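Local structure of WZI (Escherichia coli, 2YNK) at residues A[90-99]-A[111-121]; A[83-91]-A[156-167]. The protein is an outer-membrane beta-barrel lectin that binds carbohydrate and underpins the assembly of the group 1 capsule. All coordinates share one frame; numbering follows the deposited sequence.

In the fold
From the N terminus the chain runs through its early helices into strand 69-76, the first of an 18-strand antiparallel barrel, then leaves the wall as a loop. Residues 83-91 of that loop form one half of contact 2. Without a break the chain continues into residues 90-99, enters strand 95-104, reverses and returns along strand 107-116 to residues 111-121, closing contact 1 as a beta hairpin. Only later, after strand 151-152, does the loop 156-167 come back to residues 83-91 and close contact 2, so the hairpin is nested inside the larger loop. Gln90 and Pro91 belong to both contacts, and a salt bridge from Arg167 to Glu116 joins them.

Contact 1: residues A[90-99]-A[111-121]; sequences QPADNSLGLA and LQGNVEGGERI
Arg120 leans on residues 90-93 where the two strands of a barrel hairpin leave the wall. Its CB lies 3.3 Å from Pro91 O. CG passes Ala92 CA, and CD lies beside Gln90 O and Asp93 OD1. With CG anti to its own carbonyl carbon (chi1 -58°) and the chain extended from there to NE, the guanidinium arrives edge-on at Asp93. Arg120 NE gives a nearly straight salt-bridge hydrogen bond to Asp93 OD1 at 2.7 Å. The oxygen lies in the guanidinium plane, but NE comes to it from the anti side and well out of the carboxylate plane; the two flat groups are turned 70° apart. NH2 adds a weak bond to the same oxygen and also binds Tyr74 OH; NH1 bonds weakly to Gln90 O. Next to this salt bridge, Pro91 O accepts both Arg120 N and Ile121 N from one face of its plane.

Farther along, strands 95-99 and 111-116 run antiparallel at 161°, with paired backbone bonds between Leu96 and Val115 and between Leu98 and Gly113. On one face Leu96 CB packs 3.8 Å from Val115 CG1. On the other, Glu116 CG meets Ser95 OG at 3.5 Å and Ala92 CB at 3.7 Å, while its OE1 is held by Arg167. The hairpin sits between strand 69-76, bonded to Ser95, Gly97 and Ala99, and strand 127-138, reached by Asn114 through Asn128.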
ATOM      1  N   GLN A  90      -4.174 -10.881  -1.224  1.00 49.00           N
ATOM      2  CA  GLN A  90      -4.776 -11.491  -2.413  1.00 48.39           C
ATOM      3  C   GLN A  90      -6.306 -11.621  -2.266  1.00 48.02           C
ATOM      4  O   GLN A  90      -6.804 -11.961  -1.190  1.00 47.49           O
ATOM      5  CB  GLN A  90      -4.151 -12.854  -2.664  1.00 49.34           C
ATOM      6  CG  GLN A  90      -2.720 -12.774  -3.181  1.00 49.44           C
ATOM      7  CD  GLN A  90      -2.616 -12.607  -4.694  1.00 50.71           C
ATOM      8  OE1 GLN A  90      -3.612 -12.670  -5.433  1.00 50.92           O
ATOM      9  NE2 GLN A  90      -1.389 -12.406  -5.165  1.00 52.12           N
ATOM     10  N   PRO A  91      -7.056 -11.337  -3.346  1.00 47.45           N
ATOM     11  CA  PRO A  91      -8.514 -11.313  -3.279  1.00 48.86           C
ATOM     12  C   PRO A  91      -9.188 -12.681  -3.444  1.00 50.38           C
ATOM     13  O   PRO A  91     -10.407 -12.789  -3.305  1.00 52.51           O
ATOM     14  CB  PRO A  91      -8.875 -10.411  -4.458  1.00 47.25           C
ATOM     15  CG  PRO A  91      -7.847 -10.754  -5.472  1.00 45.58           C
ATOM     16  CD  PRO A  91      -6.584 -10.953  -4.688  1.00 45.91           C
ATOM     17  N   ALA A  92      -8.411 -13.705  -3.767  1.00 53.31           N
ATOM     18  CA  ALA A  92      -8.958 -15.042  -3.944  1.00 55.29           C
ATOM     19  C   ALA A  92      -7.892 -16.084  -3.661  1.00 55.50           C
ATOM     20  O   ALA A  92      -6.693 -15.788  -3.746  1.00 57.09           O
ATOM     21  CB  ALA A  92      -9.492 -15.200  -5.352  1.00 57.64           C
ATOM     22  N   ASP A  93      -8.334 -17.295  -3.329  1.00 54.84           N
ATOM     23  CA  ASP A  93      -7.427 -18.395  -3.002  1.00 56.41           C
ATOM     24  C   ASP A  93      -6.549 -18.815  -4.181  1.00 56.27           C
ATOM     25  O   ASP A  93      -5.426 -19.298  -3.989  1.00 56.97           O
ATOM     26  CB  ASP A  93      -8.209 -19.610  -2.508  1.00 58.42           C
ATOM     27  CG  ASP A  93      -8.851 -19.384  -1.147  1.00 61.37           C
ATOM     28  OD1 ASP A  93      -8.296 -18.598  -0.341  1.00 59.57           O
ATOM     29  OD2 ASP A  93      -9.911 -20.008  -0.885  1.00 62.48           O
ATOM     30  N   ASN A  94      -7.072 -18.650  -5.390  1.00 54.30           N
ATOM     31  CA  ASN A  94      -6.358 -19.018  -6.599  1.00 53.73           C
ATOM     32  C   ASN A  94      -6.595 -17.955  -7.645  1.00 53.19           C
ATOM     33  O   ASN A  94      -7.723 -17.537  -7.866  1.00 51.86           O
ATOM     34  CB  ASN A  94      -6.832 -20.371  -7.131  1.00 54.88           C
ATOM     35  CG  ASN A  94      -6.751 -21.473  -6.094  1.00 54.86           C
ATOM     36  OD1 ASN A  94      -5.710 -21.714  -5.493  1.00 54.15           O
ATOM     37  ND2 ASN A  94      -7.860 -22.152  -5.886  1.00 58.94           N
ATOM     38  N   SER A  95      -5.525 -17.509  -8.290  1.00 53.81           N
ATOM     39  CA  SER A  95      -5.615 -16.396  -9.215  1.00 52.73           C
ATOM     40  C   SER A  95      -4.695 -16.625 -10.403  1.00 53.56           C
ATOM     41  O   SER A  95      -3.711 -17.356 -10.313  1.00 54.34           O
ATOM     42  CB  SER A  95      -5.242 -15.105  -8.486  1.00 52.05           C
ATOM     43  OG  SER A  95      -6.037 -14.019  -8.923  1.00 53.15           O
ATOM     44  N   LEU A  96      -5.031 -16.005 -11.521  1.00 54.12           N
ATOM     45  CA  LEU A  96      -4.170 -16.034 -12.678  1.00 55.17           C
ATOM     46  C   LEU A  96      -4.326 -14.731 -13.432  1.00 55.57           C
ATOM     47  O   LEU A  96      -5.446 -14.344 -13.755  1.00 53.55           O
ATOM     48  CB  LEU A  96      -4.539 -17.205 -13.565  1.00 58.12           C
ATOM     49  CG  LEU A  96      -3.597 -17.462 -14.733  1.00 59.68           C
ATOM     50  CD1 LEU A  96      -2.155 -17.551 -14.250  1.00 58.82           C
ATOM     51  CD2 LEU A  96      -4.043 -18.738 -15.433  1.00 59.98           C
ATOM     52  N   GLY A  97      -3.202 -14.060 -13.696  1.00 56.15           N
ATOM     53  CA  GLY A  97      -3.200 -12.729 -14.297  1.00 54.07           C
ATOM     54  C   GLY A  97      -2.410 -12.693 -15.584  1.00 56.06           C
ATOM     55  O   GLY A  97      -1.303 -13.233 -15.646  1.00 58.92           O
ATOM     56  N   LEU A  98      -2.990 -12.077 -16.616  1.00 56.42           N
ATOM     57  CA  LEU A  98      -2.297 -11.798 -17.870  1.00 56.96           C
ATOM     58  C   LEU A  98      -2.314 -10.295 -18.105  1.00 55.42           C
ATOM     59  O   LEU A  98      -3.382  -9.692 -18.113  1.00 52.39           O
ATOM     60  CB  LEU A  98      -2.981 -12.498 -19.049  1.00 59.74           C
ATOM     61  CG  LEU A  98      -3.148 -14.024 -19.017  1.00 62.85           C
ATOM     62  CD1 LEU A  98      -3.674 -14.522 -20.359  1.00 63.78           C
ATOM     63  CD2 LEU A  98      -1.848 -14.738 -18.662  1.00 63.85           C
ATOM     64  N   ALA A  99      -1.138  -9.698 -18.297  1.00 55.93           N
ATOM     65  CA  ALA A  99      -1.032  -8.254 -18.511  1.00 55.87           C
ATOM     66  C   ALA A  99      -0.211  -7.894 -19.752  1.00 58.48           C
ATOM     67  O   ALA A  99       0.866  -8.440 -19.973  1.00 58.81           O
ATOM     68  CB  ALA A  99      -0.438  -7.586 -17.284  1.00 52.46           C
ATOM     69  N   LEU A 111      -2.677  -3.197 -19.468  1.00 49.27           N
ATOM     70  CA  LEU A 111      -3.930  -3.920 -19.653  1.00 49.89           C
ATOM     71  C   LEU A 111      -3.840  -5.236 -18.905  1.00 51.04           C
ATOM     72  O   LEU A 111      -3.076  -6.118 -19.284  1.00 50.67           O
ATOM     73  CB  LEU A 111      -4.207  -4.197 -21.130  1.00 50.57           C
ATOM     74  CG  LEU A 111      -4.440  -2.988 -22.029  1.00 51.61           C
ATOM     75  CD1 LEU A 111      -4.874  -3.444 -23.414  1.00 51.39           C
ATOM     76  CD2 LEU A 111      -5.470  -2.047 -21.417  1.00 51.88           C
ATOM     77  N   GLN A 112      -4.632  -5.368 -17.848  1.00 51.35           N
ATOM     78  CA  GLN A 112      -4.549  -6.520 -16.963  1.00 52.64           C
ATOM     79  C   GLN A 112      -5.880  -7.285 -16.935  1.00 53.51           C
ATOM     80  O   GLN A 112      -6.941  -6.694 -16.753  1.00 53.53           O
ATOM     81  CB  GLN A 112      -4.162  -6.037 -15.563  1.00 53.16           C
ATOM     82  CG  GLN A 112      -4.091  -7.112 -14.493  1.00 54.64           C
ATOM     83  CD  GLN A 112      -2.908  -8.019 -14.665  1.00 55.54           C
ATOM     84  OE1 GLN A 112      -1.766  -7.572 -14.612  1.00 59.30           O
ATOM     85  NE2 GLN A 112      -3.169  -9.303 -14.863  1.00 58.85           N
ATOM     86  N   GLY A 113      -5.808  -8.597 -17.130  1.00 53.23           N
ATOM     87  CA  GLY A 113      -6.952  -9.477 -16.963  1.00 52.53           C
ATOM     88  C   GLY A 113      -6.647 -10.469 -15.860  1.00 53.38           C
ATOM     89  O   GLY A 113      -5.520 -10.950 -15.760  1.00 53.52           O
ATOM     90  N   ASN A 114      -7.643 -10.757 -15.021  1.00 52.82           N
ATOM     91  CA  ASN A 114      -7.529 -11.764 -13.966  1.00 51.38           C
ATOM     92  C   ASN A 114      -8.721 -12.734 -13.978  1.00 52.91           C
ATOM     93  O   ASN A 114      -9.869 -12.323 -14.185  1.00 51.45           O
ATOM     94  CB  ASN A 114      -7.480 -11.105 -12.587  1.00 50.37           C
ATOM     95  CG  ASN A 114      -6.472  -9.991 -12.496  1.00 49.03           C
ATOM     96  OD1 ASN A 114      -5.270 -10.209 -12.633  1.00 49.46           O
ATOM     97  ND2 ASN A 114      -6.960  -8.784 -12.228  1.00 47.81           N
ATOM     98  N   VAL A 115      -8.434 -14.011 -13.733  1.00 53.23           N
ATOM     99  CA  VAL A 115      -9.446 -15.018 -13.486  1.00 52.82           C
ATOM    100  C   VAL A 115      -9.160 -15.637 -12.123  1.00 54.26           C
ATOM    101  O   VAL A 115      -7.999 -15.810 -11.745  1.00 51.48           O
ATOM    102  CB  VAL A 115      -9.441 -16.113 -14.553  1.00 53.78           C
ATOM    103  CG1 VAL A 115      -8.201 -16.972 -14.417  1.00 53.74           C
ATOM    104  CG2 VAL A 115     -10.691 -16.969 -14.431  1.00 55.75           C
ATOM    105  N   GLU A 116     -10.226 -15.986 -11.399  1.00 56.46           N
ATOM    106  CA  GLU A 116     -10.117 -16.353  -9.985  1.00 55.75           C
ATOM    107  C   GLU A 116     -10.853 -17.629  -9.576  1.00 55.18           C
ATOM    108  O   GLU A 116     -11.823 -18.036 -10.206  1.00 56.50           O
ATOM    109  CB  GLU A 116     -10.619 -15.194  -9.131  1.00 56.41           C
ATOM    110  CG  GLU A 116      -9.574 -14.115  -8.933  1.00 57.03           C
ATOM    111  CD  GLU A 116     -10.171 -12.796  -8.484  1.00 57.92           C
ATOM    112  OE1 GLU A 116     -11.373 -12.791  -8.074  1.00 56.62           O
ATOM    113  OE2 GLU A 116      -9.427 -11.774  -8.545  1.00 53.43           O
ATOM    114  N   GLY A 117     -10.376 -18.230  -8.489  1.00 52.86           N
ATOM    115  CA  GLY A 117     -10.929 -19.445  -7.949  1.00 53.57           C
ATOM    116  C   GLY A 117     -10.943 -19.377  -6.437  1.00 54.32           C
ATOM    117  O   GLY A 117      -9.926 -19.093  -5.821  1.00 52.39           O
ATOM    118  N   GLY A 118     -12.103 -19.650  -5.837  1.00 56.90           N
ATOM    119  CA  GLY A 118     -12.245 -19.631  -4.389  1.00 58.14           C
ATOM    120  C   GLY A 118     -12.162 -18.211  -3.888  1.00 60.28           C
ATOM    121  O   GLY A 118     -11.206 -17.844  -3.207  1.00 60.95           O
ATOM    122  N   GLU A 119     -13.165 -17.410  -4.250  1.00 64.49           N
ATOM    123  CA  GLU A 119     -13.224 -15.992  -3.878  1.00 65.58           C
ATOM    124  C   GLU A 119     -13.100 -15.773  -2.373  1.00 64.05           C
ATOM    125  O   GLU A 119     -13.777 -16.435  -1.581  1.00 63.83           O
ATOM    126  CB  GLU A 119     -14.549 -15.365  -4.330  1.00 69.40           C
ATOM    127  CG  GLU A 119     -14.669 -15.099  -5.823  1.00 73.20           C
ATOM    128  CD  GLU A 119     -15.967 -14.381  -6.174  1.00 76.73           C
ATOM    129  OE1 GLU A 119     -16.980 -14.561  -5.448  1.00 75.92           O
ATOM    130  OE2 GLU A 119     -15.975 -13.636  -7.180  1.00 78.56           O
ATOM    131  N   ARG A 120     -12.227 -14.840  -1.998  1.00 60.48           N
ATOM    132  CA  ARG A 120     -12.165 -14.333  -0.638  1.00 57.32           C
ATOM    133  C   ARG A 120     -12.980 -13.044  -0.592  1.00 55.26           C
ATOM    134  O   ARG A 120     -13.879 -12.894   0.230  1.00 55.45           O
ATOM    135  CB  ARG A 120     -10.717 -14.067  -0.236  1.00 56.64           C
ATOM    136  CG  ARG A 120      -9.799 -15.278  -0.321  1.00 57.02           C
ATOM    137  CD  ARG A 120      -8.346 -14.875  -0.115  1.00 56.44           C
ATOM    138  NE  ARG A 120      -7.441 -16.018  -0.065  1.00 56.13           N
ATOM    139  CZ  ARG A 120      -6.122 -15.925   0.082  1.00 55.75           C
ATOM    140  NH1 ARG A 120      -5.542 -14.741   0.189  1.00 56.42           N
ATOM    141  NH2 ARG A 120      -5.372 -17.022   0.115  1.00 56.11           N
ATOM    142  N   ILE A 121     -12.660 -12.121  -1.493  1.00 53.06           N
ATOM    143  CA  ILE A 121     -13.414 -10.883  -1.647  1.00 52.54           C
ATOM    144  C   ILE A 121     -14.487 -11.110  -2.716  1.00 52.22           C
ATOM    145  O   ILE A 121     -14.198 -11.681  -3.754  1.00 55.10           O
ATOM    146  CB  ILE A 121     -12.478  -9.707  -2.033  1.00 49.74           C
ATOM    147  CG1 ILE A 121     -11.318  -9.591  -1.038  1.00 50.24           C
ATOM    148  CG2 ILE A 121     -13.237  -8.393  -2.081  1.00 48.06           C
ATOM    149  CD1 ILE A 121     -10.554  -8.281  -1.117  1.00 47.87           C
TER

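Contact 2: residues A[83-91]-A[156-167]; sequences PQGFGQTQP and YEGSLIRGDAMR
Gly85 to Gln88 form a type II beta turn, closed by Gln88 N on Gly85 O at 2.8 Å, and this turn lies against the irregular loop 156-167 inside the barrel. The backbones approach closely at Gly85 and Glu157, whose CA atoms are 4.1 Å apart. Phe86 N donates to Tyr156 O at 2.9 Å in a nearly straight bond (171°). Gly87, at positive phi as the third residue of the turn, presents its N to the loop's other limb, where Asp164 OD2 accepts it at 2.7 Å, nearly along the carboxylate C-O axis. Both limbs of the loop thus bond to the turn. The Gln88 side chain folds back on the turn, its NE2 bonded to Phe86 O.

Past the turn Thr89 points at Ala165. With OG1 beside its backbone N (chi1 -62°), OG1 touches both CA and CB of Ala165, while CG2 lies over the backbone leading to Met166, a selenomethionine. Tyr156 and Phe86 reach helix 8-19, and Glu157 makes a salt bridge with Arg387 and a hydrogen bond with Tyr326, tying the loop to the barrel wall. At the other end is Arg167, bent at chi3 (107°), whose NH2 is held by a salt bridge to Glu116. Pro91 CB sits over one face of the Arg167 guanidinium, toward its rim, 3.8 Å from Arg167 NH1.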
ATOM      1  N   PRO A  83      -3.980 -10.445   9.085  1.00 50.07           N
ATOM      2  CA  PRO A  83      -4.006  -9.518   7.955  1.00 49.48           C
ATOM      3  C   PRO A  83      -2.618  -9.372   7.325  1.00 48.37           C
ATOM      4  O   PRO A  83      -1.625  -9.651   7.990  1.00 47.20           O
ATOM      5  CB  PRO A  83      -4.436  -8.202   8.601  1.00 49.78           C
ATOM      6  CG  PRO A  83      -3.972  -8.313  10.014  1.00 49.43           C
ATOM      7  CD  PRO A  83      -4.196  -9.748  10.364  1.00 50.62           C
ATOM      8  N   GLN A  84      -2.565  -8.945   6.065  1.00 47.30           N
ATOM      9  CA  GLN A  84      -1.315  -8.902   5.302  1.00 47.62           C
ATOM     10  C   GLN A  84      -0.912  -7.485   4.955  1.00 46.89           C
ATOM     11  O   GLN A  84      -1.734  -6.581   4.877  1.00 47.44           O
ATOM     12  CB  GLN A  84      -1.439  -9.695   4.001  1.00 48.43           C
ATOM     13  CG  GLN A  84      -1.838 -11.139   4.187  1.00 49.79           C
ATOM     14  CD  GLN A  84      -0.837 -11.904   5.002  1.00 52.19           C
ATOM     15  OE1 GLN A  84       0.222 -12.284   4.500  1.00 55.52           O
ATOM     16  NE2 GLN A  84      -1.163 -12.142   6.274  1.00 54.11           N
ATOM     17  N   GLY A  85       0.374  -7.306   4.699  1.00 48.16           N
ATOM     18  CA  GLY A  85       0.924  -5.978   4.513  1.00 46.31           C
ATOM     19  C   GLY A  85       0.840  -5.413   3.114  1.00 44.17           C
ATOM     20  O   GLY A  85       0.177  -5.935   2.221  1.00 44.41           O
ATOM     21  N   PHE A  86       1.527  -4.299   2.959  1.00 44.29           N
ATOM     22  CA  PHE A  86       1.720  -3.654   1.687  1.00 42.91           C
ATOM     23  C   PHE A  86       1.987  -4.679   0.605  1.00 42.91           C
ATOM     24  O   PHE A  86       2.916  -5.483   0.699  1.00 41.52           O
ATOM     25  CB  PHE A  86       2.886  -2.679   1.805  1.00 42.42           C
ATOM     26  CG  PHE A  86       3.260  -2.031   0.523  1.00 40.95           C
ATOM     27  CD1 PHE A  86       4.187  -2.623  -0.311  1.00 39.74           C
ATOM     28  CD2 PHE A  86       2.696  -0.827   0.160  1.00 39.92           C
ATOM     29  CE1 PHE A  86       4.538  -2.029  -1.497  1.00 39.54           C
ATOM     30  CE2 PHE A  86       3.051  -0.221  -1.022  1.00 40.41           C
ATOM     31  CZ  PHE A  86       3.971  -0.830  -1.858  1.00 40.12           C
ATOM     32  N   GLY A  87       1.123  -4.653  -0.402  1.00 45.73           N
ATOM     33  CA  GLY A  87       1.235  -5.500  -1.574  1.00 47.10           C
ATOM     34  C   GLY A  87       0.961  -6.975  -1.360  1.00 48.43           C
ATOM     35  O   GLY A  87       1.266  -7.783  -2.240  1.00 54.68           O
ATOM     36  N   GLN A  88       0.387  -7.355  -0.223  1.00 47.98           N
ATOM     37  CA  GLN A  88       0.268  -8.783   0.099  1.00 50.11           C
ATOM     38  C   GLN A  88      -1.167  -9.343   0.329  1.00 51.21           C
ATOM     39  O   GLN A  88      -1.301 -10.523   0.646  1.00 56.51           O
ATOM     40  CB  GLN A  88       1.184  -9.106   1.286  1.00 50.31           C
ATOM     41  CG  GLN A  88       2.670  -9.080   0.930  1.00 52.70           C
ATOM     42  CD  GLN A  88       3.558  -8.718   2.114  1.00 53.00           C
ATOM     43  OE1 GLN A  88       3.860  -9.564   2.954  1.00 53.36           O
ATOM     44  NE2 GLN A  88       3.983  -7.451   2.180  1.00 49.32           N
ATOM     45  N   THR A  89      -2.219  -8.538   0.149  1.00 49.17           N
ATOM     46  CA  THR A  89      -3.604  -9.038   0.272  1.00 50.33           C
ATOM     47  C   THR A  89      -4.096  -9.562  -1.080  1.00 49.06           C
ATOM     48  O   THR A  89      -4.401  -8.781  -1.978  1.00 49.82           O
ATOM     49  CB  THR A  89      -4.615  -7.957   0.779  1.00 52.02           C
ATOM     50  OG1 THR A  89      -4.261  -7.492   2.095  1.00 53.12           O
ATOM     51  CG2 THR A  89      -6.035  -8.526   0.838  1.00 51.74           C
ATOM     52  N   GLN A  90      -4.174 -10.881  -1.224  1.00 49.00           N
ATOM     53  CA  GLN A  90      -4.776 -11.491  -2.413  1.00 48.39           C
ATOM     54  C   GLN A  90      -6.306 -11.621  -2.266  1.00 48.02           C
ATOM     55  O   GLN A  90      -6.804 -11.961  -1.190  1.00 47.49           O
ATOM     56  CB  GLN A  90      -4.151 -12.854  -2.664  1.00 49.34           C
ATOM     57  CG  GLN A  90      -2.720 -12.774  -3.181  1.00 49.44           C
ATOM     58  CD  GLN A  90      -2.616 -12.607  -4.694  1.00 50.71           C
ATOM     59  OE1 GLN A  90      -3.612 -12.670  -5.433  1.00 50.92           O
ATOM     60  NE2 GLN A  90      -1.389 -12.406  -5.165  1.00 52.12           N
ATOM     61  N   PRO A  91      -7.056 -11.337  -3.346  1.00 47.45           N
ATOM     62  CA  PRO A  91      -8.514 -11.313  -3.279  1.00 48.86           C
ATOM     63  C   PRO A  91      -9.188 -12.681  -3.444  1.00 50.38           C
ATOM     64  O   PRO A  91     -10.407 -12.789  -3.305  1.00 52.51           O
ATOM     65  CB  PRO A  91      -8.875 -10.411  -4.458  1.00 47.25           C
ATOM     66  CG  PRO A  91      -7.847 -10.754  -5.472  1.00 45.58           C
ATOM     67  CD  PRO A  91      -6.584 -10.953  -4.688  1.00 45.91           C
ATOM     68  N   TYR A 156       4.018  -0.284   6.890  1.00 43.83           N
ATOM     69  CA  TYR A 156       4.271  -1.498   6.128  1.00 45.13           C
ATOM     70  C   TYR A 156       3.125  -2.496   6.250  1.00 46.05           C
ATOM     71  O   TYR A 156       2.896  -3.301   5.348  1.00 43.11           O
ATOM     72  CB  TYR A 156       5.587  -2.139   6.576  1.00 46.49           C
ATOM     73  CG  TYR A 156       6.806  -1.414   6.048  1.00 47.80           C
ATOM     74  CD1 TYR A 156       7.216  -1.582   4.737  1.00 48.91           C
ATOM     75  CD2 TYR A 156       7.529  -0.541   6.853  1.00 48.98           C
ATOM     76  CE1 TYR A 156       8.327  -0.917   4.238  1.00 50.65           C
ATOM     77  CE2 TYR A 156       8.641   0.126   6.368  1.00 50.83           C
ATOM     78  CZ  TYR A 156       9.039  -0.068   5.056  1.00 50.66           C
ATOM     79  OH  TYR A 156      10.127   0.596   4.550  1.00 47.95           O
ATOM     80  N   GLU A 157       2.406  -2.437   7.363  1.00 49.48           N
ATOM     81  CA  GLU A 157       1.342  -3.401   7.642  1.00 50.49           C
ATOM     82  C   GLU A 157      -0.031  -2.912   7.157  1.00 48.54           C
ATOM     83  O   GLU A 157      -0.940  -3.711   6.934  1.00 47.87           O
ATOM     84  CB  GLU A 157       1.294  -3.697   9.136  1.00 52.62           C
ATOM     85  CG  GLU A 157       1.013  -5.161   9.441  1.00 55.83           C
ATOM     86  CD  GLU A 157       2.249  -6.023   9.310  1.00 57.27           C
ATOM     87  OE1 GLU A 157       3.333  -5.562   9.720  1.00 58.48           O
ATOM     88  OE2 GLU A 157       2.137  -7.160   8.807  1.00 57.40           O
ATOM     89  N   GLY A 158      -0.158  -1.600   6.983  1.00 47.95           N
ATOM     90  CA  GLY A 158      -1.419  -0.979   6.609  1.00 45.69           C
ATOM     91  C   GLY A 158      -1.306   0.522   6.424  1.00 45.36           C
ATOM     92  O   GLY A 158      -0.346   1.150   6.882  1.00 48.08           O
ATOM     93  N   SER A 159      -2.265   1.082   5.700  1.00 44.51           N
ATOM     94  CA  SER A 159      -2.575   2.497   5.779  1.00 45.93           C
ATOM     95  C   SER A 159      -3.885   2.651   6.538  1.00 46.30           C
ATOM     96  O   SER A 159      -4.826   1.913   6.302  1.00 46.86           O
ATOM     97  CB  SER A 159      -2.740   3.099   4.395  1.00 46.57           C
ATOM     98  OG  SER A 159      -3.410   4.350   4.493  1.00 49.35           O
ATOM     99  N   LEU A 160      -3.958   3.632   7.422  1.00 47.19           N
ATOM    100  CA  LEU A 160      -5.181   3.873   8.179  1.00 47.19           C
ATOM    101  C   LEU A 160      -6.258   4.569   7.355  1.00 47.32           C
ATOM    102  O   LEU A 160      -7.408   4.670   7.811  1.00 49.46           O
ATOM    103  CB  LEU A 160      -4.899   4.730   9.415  1.00 47.24           C
ATOM    104  CG  LEU A 160      -3.918   4.192  10.457  1.00 46.85           C
ATOM    105  CD1 LEU A 160      -3.670   5.270  11.510  1.00 47.42           C
ATOM    106  CD2 LEU A 160      -4.417   2.905  11.093  1.00 45.30           C
ATOM    107  N   ILE A 161      -5.904   5.040   6.158  1.00 46.45           N
ATOM    108  CA  ILE A 161      -6.814   5.873   5.363  1.00 46.36           C
ATOM    109  C   ILE A 161      -7.069   5.362   3.951  1.00 46.05           C
ATOM    110  O   ILE A 161      -8.202   5.382   3.497  1.00 48.12           O
ATOM    111  CB  ILE A 161      -6.310   7.329   5.283  1.00 47.24           C
ATOM    112  CG1 ILE A 161      -7.367   8.214   4.607  1.00 48.25           C
ATOM    113  CG2 ILE A 161      -4.957   7.398   4.574  1.00 45.21           C
ATOM    114  CD1 ILE A 161      -7.339   9.664   5.043  1.00 48.91           C
ATOM    115  N   ARG A 162      -6.021   4.944   3.248  1.00 46.44           N
ATOM    116  CA  ARG A 162      -6.175   4.330   1.940  1.00 45.79           C
ATOM    117  C   ARG A 162      -5.085   3.304   1.718  1.00 46.20           C
ATOM    118  O   ARG A 162      -3.936   3.644   1.410  1.00 46.91           O
ATOM    119  CB  ARG A 162      -6.174   5.363   0.813  1.00 46.41           C
ATOM    120  CG  ARG A 162      -7.527   6.036   0.585  1.00 46.78           C
ATOM    121  CD  ARG A 162      -8.607   5.095   0.044  1.00 46.40           C
ATOM    122  NE  ARG A 162      -8.243   4.530  -1.257  1.00 45.13           N
ATOM    123  CZ  ARG A 162      -7.781   3.298  -1.459  1.00 46.78           C
ATOM    124  NH1 ARG A 162      -7.632   2.426  -0.454  1.00 47.02           N
ATOM    125  NH2 ARG A 162      -7.456   2.927  -2.693  1.00 47.59           N
ATOM    126  N   GLY A 163      -5.468   2.042   1.879  1.00 44.72           N
ATOM    127  CA  GLY A 163      -4.575   0.935   1.672  1.00 42.84           C
ATOM    128  C   GLY A 163      -4.969   0.067   0.496  1.00 42.63           C
ATOM    129  O   GLY A 163      -5.549   0.527  -0.488  1.00 41.16           O
ATOM    130  N   ASP A 164      -4.722  -1.221   0.691  1.00 42.75           N
ATOM    131  CA  ASP A 164      -4.425  -2.187  -0.341  1.00 41.02           C
ATOM    132  C   ASP A 164      -5.237  -3.455  -0.205  1.00 41.11           C
ATOM    133  O   ASP A 164      -5.053  -4.373  -0.999  1.00 38.41           O
ATOM    134  CB  ASP A 164      -2.987  -2.607  -0.062  1.00 43.78           C
ATOM    135  CG  ASP A 164      -2.215  -2.908  -1.280  1.00 44.35           C
ATOM    136  OD1 ASP A 164      -2.556  -2.383  -2.357  1.00 45.17           O
ATOM    137  OD2 ASP A 164      -1.235  -3.651  -1.135  1.00 45.93           O
ATOM    138  N   ALA A 165      -6.109  -3.503   0.813  1.00 41.29           N
ATOM    139  CA  ALA A 165      -6.651  -4.737   1.363  1.00 42.09           C
ATOM    140  C   ALA A 165      -8.094  -4.925   0.921  1.00 44.33           C
ATOM    141  O   ALA A 165      -9.008  -5.055   1.747  1.00 45.81           O
ATOM    142  CB  ALA A 165      -6.566  -4.677   2.883  1.00 42.57           C
HETATM  143  N   MSE A 166      -8.288  -4.926  -0.392  1.00 45.08           N
HETATM  144  CA  MSE A 166      -9.584  -4.623  -1.002  1.00 47.48           C
HETATM  145  C   MSE A 166      -9.343  -4.506  -2.475  1.00 48.42           C
HETATM  146  O   MSE A 166      -8.213  -4.304  -2.910  1.00 47.16           O
HETATM  147  CB  MSE A 166     -10.070  -3.263  -0.507  1.00 48.41           C
HETATM  148  CG  MSE A 166      -8.827  -2.365  -0.362  1.00 48.54           C
HETATM  149 SE   MSE A 166      -9.123  -0.653  -1.223  1.00 50.73          SE
HETATM  150  CE  MSE A 166      -8.429  -1.140  -3.003  1.00 55.62           C
ATOM    151  N   ARG A 167     -10.400  -4.610  -3.267  1.00 49.35           N
ATOM    152  CA  ARG A 167     -10.240  -4.582  -4.708  1.00 48.06           C
ATOM    153  C   ARG A 167     -10.114  -3.137  -5.136  1.00 48.16           C
ATOM    154  O   ARG A 167     -10.896  -2.296  -4.678  1.00 49.48           O
ATOM    155  CB  ARG A 167     -11.413  -5.264  -5.408  1.00 46.82           C
ATOM    156  CG  ARG A 167     -11.580  -6.699  -4.960  1.00 48.32           C
ATOM    157  CD  ARG A 167     -12.687  -7.415  -5.709  1.00 50.19           C
ATOM    158  NE  ARG A 167     -12.114  -8.367  -6.643  1.00 50.37           N
ATOM    159  CZ  ARG A 167     -12.054  -9.676  -6.458  1.00 52.80           C
ATOM    160  NH1 ARG A 167     -12.572 -10.252  -5.384  1.00 54.30           N
ATOM    161  NH2 ARG A 167     -11.487 -10.424  -7.380  1.00 55.71           N
TER